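Local coordinates for purine nucleosidase, (IunH-1) (Sulfolobus solfataricus, PDB 3T8J), which belongs to the nucleoside hydrolase family and folds as an alpha/beta protein around a largely parallel central sheet, with a sodium ion bound in the model, at residues V31-G36 with I58-G63; N46-L51 with V89-L94. All coordinates share one frame; numbering follows the deposited sequence.

From the N terminus, the chain runs along strand 27-33, through helix 40-53 and back to strand 60-62; interaction 1 closes this first loop by pairing the two strands, which makes a beta-alpha-beta unit. Interaction 2 starts on the connecting helix and closes a second loop with 89-94, in the long loop leading to helix 101-111. The order 31-36, 46-51, 58-63, 89-94 alternates between the contacts, so their loops cross and neither nests in the other. They meet at helix 40-53: Ile33 CD1 lies 3.7 Å from Ala47 CB, and Val60 CG2 lies 3.8 Å from Leu48 CD2. Together they tie sheet, helix and outer loop into successive layers.

Interaction 1: residues V31-G36 with I58-G63; sequences VTIVEG and IPVYPG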
loop_
_atom_site.group_PDB
_atom_site.type_symbol
_atom_site.label_atom_id
_atom_site.label_comp_id
_atom_site.label_asym_id
_atom_site.label_seq_id
_atom_site.Cartn_x
_atom_site.Cartn_y
_atom_site.Cartn_z
ATOM N N VAL A 31 32.311 10.530 -15.555
ATOM C CA VAL A 31 31.783 10.377 -14.218
ATOM C C VAL A 31 30.461 11.150 -14.149
ATOM O O VAL A 31 30.387 12.277 -14.598
ATOM C CB VAL A 31 32.747 10.948 -13.165
ATOM C CG1 VAL A 31 32.137 10.790 -11.739
ATOM C CG2 VAL A 31 34.119 10.324 -13.242
ATOM N N THR A 32 29.403 10.494 -13.683
ATOM C CA THR A 32 28.065 11.099 -13.561
ATOM C C THR A 32 27.748 11.196 -12.060
ATOM O O THR A 32 28.184 10.324 -11.290
ATOM C CB THR A 32 26.995 10.291 -14.358
ATOM O OG1 THR A 32 27.024 8.913 -13.977
ATOM C CG2 THR A 32 27.248 10.448 -15.891
ATOM N N ILE A 33 27.088 12.280 -11.636
ATOM C CA ILE A 33 26.816 12.523 -10.208
ATOM C C ILE A 33 25.332 12.453 -9.921
ATOM O O ILE A 33 24.530 13.035 -10.657
ATOM C CB ILE A 33 27.348 13.914 -9.764
ATOM C CG1 ILE A 33 28.803 14.126 -10.213
ATOM C CG2 ILE A 33 27.238 14.077 -8.218
ATOM C CD1 ILE A 33 29.802 13.172 -9.557
ATOM N N VAL A 34 24.987 11.791 -8.817
ATOM C CA VAL A 34 23.595 11.580 -8.413
ATOM C C VAL A 34 23.430 11.885 -6.913
ATOM O O VAL A 34 24.389 11.721 -6.148
ATOM C CB VAL A 34 23.137 10.137 -8.768
ATOM C CG1 VAL A 34 23.856 9.094 -7.901
ATOM C CG2 VAL A 34 21.589 9.977 -8.665
ATOM N N GLU A 35 22.227 12.247 -6.505
ATOM C CA GLU A 35 21.922 12.425 -5.070
ATOM C C GLU A 35 22.214 11.146 -4.289
ATOM O O GLU A 35 22.066 10.015 -4.829
ATOM C CB GLU A 35 20.444 12.858 -4.870
ATOM C CG GLU A 35 19.409 11.736 -4.861
ATOM C CD GLU A 35 19.034 11.178 -6.231
ATOM O OE1 GLU A 35 19.306 11.842 -7.252
ATOM O OE2 GLU A 35 18.410 10.073 -6.252
ATOM N N GLY A 36 22.574 11.292 -3.025
ATOM C CA GLY A 36 22.724 10.145 -2.133
ATOM C C GLY A 36 23.484 10.491 -0.861
ATOM O O GLY A 36 22.960 11.163 0.003
ATOM N N ILE A 58 38.792 13.769 -17.282
ATOM C CA ILE A 58 37.555 13.043 -17.624
ATOM C C ILE A 58 36.356 13.936 -17.290
ATOM O O ILE A 58 36.336 14.565 -16.240
ATOM C CB ILE A 58 37.501 11.709 -16.865
ATOM C CG1 ILE A 58 38.610 10.776 -17.361
ATOM C CG2 ILE A 58 36.089 11.044 -17.001
ATOM C CD1 ILE A 58 38.935 9.635 -16.427
ATOM N N PRO A 59 35.364 14.036 -18.180
ATOM C CA PRO A 59 34.262 14.933 -17.861
ATOM C C PRO A 59 33.376 14.428 -16.725
ATOM O O PRO A 59 33.100 13.218 -16.626
ATOM C CB PRO A 59 33.464 15.003 -19.153
ATOM C CG PRO A 59 33.780 13.694 -19.855
ATOM C CD PRO A 59 35.201 13.409 -19.515
ATOM N N VAL A 60 32.960 15.362 -15.872
ATOM C CA VAL A 60 32.032 15.136 -14.776
ATOM C C VAL A 60 30.702 15.822 -15.096
ATOM O O VAL A 60 30.641 17.039 -15.304
ATOM C CB VAL A 60 32.596 15.670 -13.423
ATOM C CG1 VAL A 60 31.590 15.489 -12.308
ATOM C CG2 VAL A 60 33.940 14.954 -13.126
ATOM N N TYR A 61 29.644 15.014 -15.210
ATOM C CA TYR A 61 28.317 15.497 -15.538
ATOM C C TYR A 61 27.392 15.440 -14.322
ATOM O O TYR A 61 26.995 14.345 -13.873
ATOM C CB TYR A 61 27.710 14.637 -16.673
ATOM C CG TYR A 61 28.452 14.694 -17.981
ATOM C CD1 TYR A 61 28.217 15.713 -18.886
ATOM C CD2 TYR A 61 29.383 13.699 -18.344
ATOM C CE1 TYR A 61 28.894 15.790 -20.048
ATOM C CE2 TYR A 61 30.057 13.764 -19.544
ATOM C CZ TYR A 61 29.817 14.811 -20.402
ATOM O OH TYR A 61 30.494 14.913 -21.611
ATOM N N PRO A 62 27.014 16.614 -13.788
ATOM C CA PRO A 62 26.035 16.608 -12.721
ATOM C C PRO A 62 24.684 16.103 -13.220
ATOM O O PRO A 62 24.205 16.532 -14.269
ATOM C CB PRO A 62 25.969 18.092 -12.301
ATOM C CG PRO A 62 27.310 18.665 -12.742
ATOM C CD PRO A 62 27.473 17.985 -14.088
ATOM N N GLY A 63 24.065 15.233 -12.438
ATOM C CA GLY A 63 22.755 14.680 -12.792
ATOM C C GLY A 63 21.673 15.068 -11.804
ATOM O O GLY A 63 21.624 16.207 -11.296
#
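Val31 to Ile33 and Val60 to Pro62 form a parallel strand pair at one end of the central sheet, where 60-62 is the outermost strand within the chain. The short axes approach to 4.7 Å at 20°, and the bonding follows the parallel pattern: Val31 and Ile33 each use both N and O, spanning Val60 and Pro62 respectively. Val31 N donates to Pro59 O (3.0 Å) with an almost straight N-H...O angle of 172°, and Tyr61 N returns a bond to Val31 O (2.9 Å). Farther along, Ile33 N reaches Tyr61 O at 3.0 Å from a position tilted out of the carbonyl plane. The last link, Gly63 N to Ile33 O (2.9 Å), is bent and weak, just past Ile33-Pro62, the last bridged pair. Val31, Ile33, Val60 and Pro62 share one face of the sheet. There, Val60 CG1, anti to the backbone N (chi1 177°), meets Ile33 CG1 at 3.7 Å, while Val60 CG2 faces Val31 CB at 4.2 Å. The opposite face carries Thr32 and Tyr61; Thr32 OG1 hydrogen-bonds Asp7. Helix 40-53 packs on the valine-isoleucine face, with Val44 and Ala47 against Ile33 and Leu51 against Val60. Strand 3-8 pairs with the other edge of 27-33 through backbone bonds of Thr32 with Ile6 and Cys8.

Interaction 2: residues N46-L51 with V89-L94; sequences NALWAL and VEPKRL
Trp49 lies against Val89, its indole one wall of an apolar contact between helix 40-53 and the loop 89-94. Its CB starts the contact 3.6 Å from Val89 CG2, which also meets CG. CG is anti to the backbone N (chi1 178°), and the ring presents one face to the valine: Val89 CB stands 3.7 Å from the centroid of the five-membered ring, only 11° off its normal, a CH-pi contact. CD1 is 3.7 Å from Glu90 O, at the ring's edge near its plane. NE1 meets Val89 CB and CG1; at the ring fusion, CE2 and CD2 meet CG1, which stands over the centre of the indole, and CD2 also meets CG2. On the six-membered ring, CE3 is approached more loosely by CG2. Next to Trp49, Leu48 continues the contact: its CB touches Pro91 CG at 3.8 Å, and its side chain crosses that of Leu94 obliquely, with Leu48 CD2 3.8 Å from Leu94 CB. Leu94 CD1 reaches on to Leu51 CB. No direct hydrogen bond joins the segments; a water lies 2.9 Å from both Asn46 OD1 and Val89 N, accepting from the latter, and Gln42 also donates to OD1. Beside the apolar contacts, Lys45 salt-bridges Glu90, and Glu52 accepts bonds from the backbone N of Lys92, Arg93 and Leu94. This is consistent with a loop seated mainly by apolar contact, several of its backbone groups bonded to helix side chains or, through water, to Asn46.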
loop_
_atom_site.group_PDB
_atom_site.type_symbol
_atom_site.label_atom_id
_atom_site.label_comp_id
_atom_site.label_asym_id
_atom_site.label_seq_id
_atom_site.Cartn_x
_atom_site.Cartn_y
_atom_site.Cartn_z
ATOM N N ASN A 46 33.850 16.662 -5.051
ATOM C CA ASN A 46 34.648 15.493 -4.675
ATOM C C ASN A 46 35.166 14.761 -5.913
ATOM O O ASN A 46 36.331 14.358 -5.964
ATOM C CB ASN A 46 33.836 14.494 -3.834
ATOM C CG ASN A 46 33.647 14.914 -2.381
ATOM O OD1 ASN A 46 34.255 15.875 -1.877
ATOM N ND2 ASN A 46 32.817 14.146 -1.673
ATOM N N ALA A 47 34.302 14.603 -6.903
ATOM C CA ALA A 47 34.710 13.889 -8.105
ATOM C C ALA A 47 35.778 14.645 -8.916
ATOM O O ALA A 47 36.755 14.067 -9.384
ATOM C CB ALA A 47 33.466 13.576 -8.979
ATOM N N LEU A 48 35.583 15.949 -9.079
ATOM C CA LEU A 48 36.532 16.810 -9.768
ATOM C C LEU A 48 37.894 16.818 -9.077
ATOM O O LEU A 48 38.926 16.657 -9.705
ATOM C CB LEU A 48 35.978 18.231 -9.865
ATOM C CG LEU A 48 34.750 18.413 -10.777
ATOM C CD1 LEU A 48 34.016 19.697 -10.384
ATOM C CD2 LEU A 48 35.124 18.420 -12.258
ATOM N N TRP A 49 37.874 16.982 -7.754
ATOM C CA TRP A 49 39.081 16.909 -6.960
ATOM C C TRP A 49 39.770 15.548 -7.099
ATOM O O TRP A 49 40.977 15.501 -7.267
ATOM C CB TRP A 49 38.777 17.203 -5.493
ATOM C CG TRP A 49 39.972 17.109 -4.592
ATOM C CD1 TRP A 49 40.860 18.104 -4.302
ATOM C CD2 TRP A 49 40.416 15.955 -3.881
ATOM N NE1 TRP A 49 41.828 17.646 -3.441
ATOM C CE2 TRP A 49 41.581 16.334 -3.158
ATOM C CE3 TRP A 49 39.938 14.652 -3.761
ATOM C CZ2 TRP A 49 42.281 15.446 -2.371
ATOM C CZ3 TRP A 49 40.645 13.757 -2.962
ATOM C CH2 TRP A 49 41.800 14.169 -2.278
ATOM N N ALA A 50 39.016 14.455 -7.041
ATOM C CA ALA A 50 39.590 13.116 -7.178
ATOM C C ALA A 50 40.338 12.939 -8.506
ATOM O O ALA A 50 41.449 12.400 -8.535
ATOM C CB ALA A 50 38.495 12.054 -7.035
ATOM N N LEU A 51 39.743 13.407 -9.598
ATOM C CA LEU A 51 40.380 13.326 -10.916
ATOM C C LEU A 51 41.687 14.109 -10.963
ATOM O O LEU A 51 42.655 13.680 -11.598
ATOM C CB LEU A 51 39.408 13.779 -12.022
ATOM C CG LEU A 51 38.246 12.832 -12.284
ATOM C CD1 LEU A 51 37.178 13.578 -13.080
ATOM C CD2 LEU A 51 38.696 11.576 -13.037
ATOM N N VAL A 89 36.715 19.090 0.237
ATOM C CA VAL A 89 37.704 19.431 -0.770
ATOM C C VAL A 89 37.130 20.297 -1.881
ATOM O O VAL A 89 35.916 20.401 -2.032
ATOM C CB VAL A 89 38.330 18.155 -1.450
ATOM C CG1 VAL A 89 39.013 17.247 -0.427
ATOM C CG2 VAL A 89 37.269 17.365 -2.265
ATOM N N GLU A 90 38.020 20.900 -2.653
ATOM C CA GLU A 90 37.646 21.785 -3.751
ATOM C C GLU A 90 38.692 21.586 -4.852
ATOM O O GLU A 90 39.892 21.711 -4.592
ATOM C CB GLU A 90 37.609 23.261 -3.265
ATOM C CG GLU A 90 37.137 24.318 -4.294
ATOM C CD GLU A 90 35.678 24.186 -4.737
ATOM O OE1 GLU A 90 34.930 23.351 -4.181
ATOM O OE2 GLU A 90 35.287 24.944 -5.665
ATOM N N PRO A 91 38.252 21.290 -6.081
ATOM C CA PRO A 91 39.225 21.265 -7.181
ATOM C C PRO A 91 39.864 22.620 -7.416
ATOM O O PRO A 91 39.241 23.680 -7.184
ATOM C CB PRO A 91 38.373 20.877 -8.394
ATOM C CG PRO A 91 37.002 21.382 -8.045
ATOM C CD PRO A 91 36.870 21.144 -6.559
ATOM N N LYS A 92 41.114 22.585 -7.873
ATOM C CA LYS A 92 41.839 23.799 -8.199
ATOM C C LYS A 92 41.570 24.328 -9.588
ATOM O O LYS A 92 41.668 25.531 -9.821
ATOM C CB LYS A 92 43.338 23.562 -8.019
ATOM C CG LYS A 92 43.749 23.335 -6.574
ATOM C CD LYS A 92 45.264 23.218 -6.469
ATOM C CE LYS A 92 45.707 22.827 -5.069
ATOM N NZ LYS A 92 45.201 23.802 -4.058
ATOM N N ARG A 93 41.306 23.425 -10.540
ATOM C CA ARG A 93 41.208 23.785 -11.941
ATOM C C ARG A 93 39.967 23.220 -12.652
ATOM O O ARG A 93 39.344 23.927 -13.444
ATOM C CB ARG A 93 42.454 23.285 -12.680
ATOM C CG ARG A 93 43.753 23.875 -12.209
ATOM C CD ARG A 93 44.938 23.089 -12.786
ATOM N NE ARG A 93 44.945 21.728 -12.239
ATOM C CZ ARG A 93 45.411 21.391 -11.035
ATOM N NH1 ARG A 93 45.940 22.312 -10.221
ATOM N NH2 ARG A 93 45.340 20.122 -10.638
ATOM N N LEU A 94 39.623 21.959 -12.411
ATOM C CA LEU A 94 38.554 21.335 -13.179
ATOM C C LEU A 94 37.190 21.888 -12.805
ATOM O O LEU A 94 36.955 22.221 -11.636
ATOM C CB LEU A 94 38.556 19.810 -12.982
ATOM C CG LEU A 94 39.812 19.064 -13.463
ATOM C CD1 LEU A 94 39.635 17.562 -13.173
ATOM C CD2 LEU A 94 40.097 19.288 -14.956
HETATM O O HOH W 1 35.549 16.433 0.630
#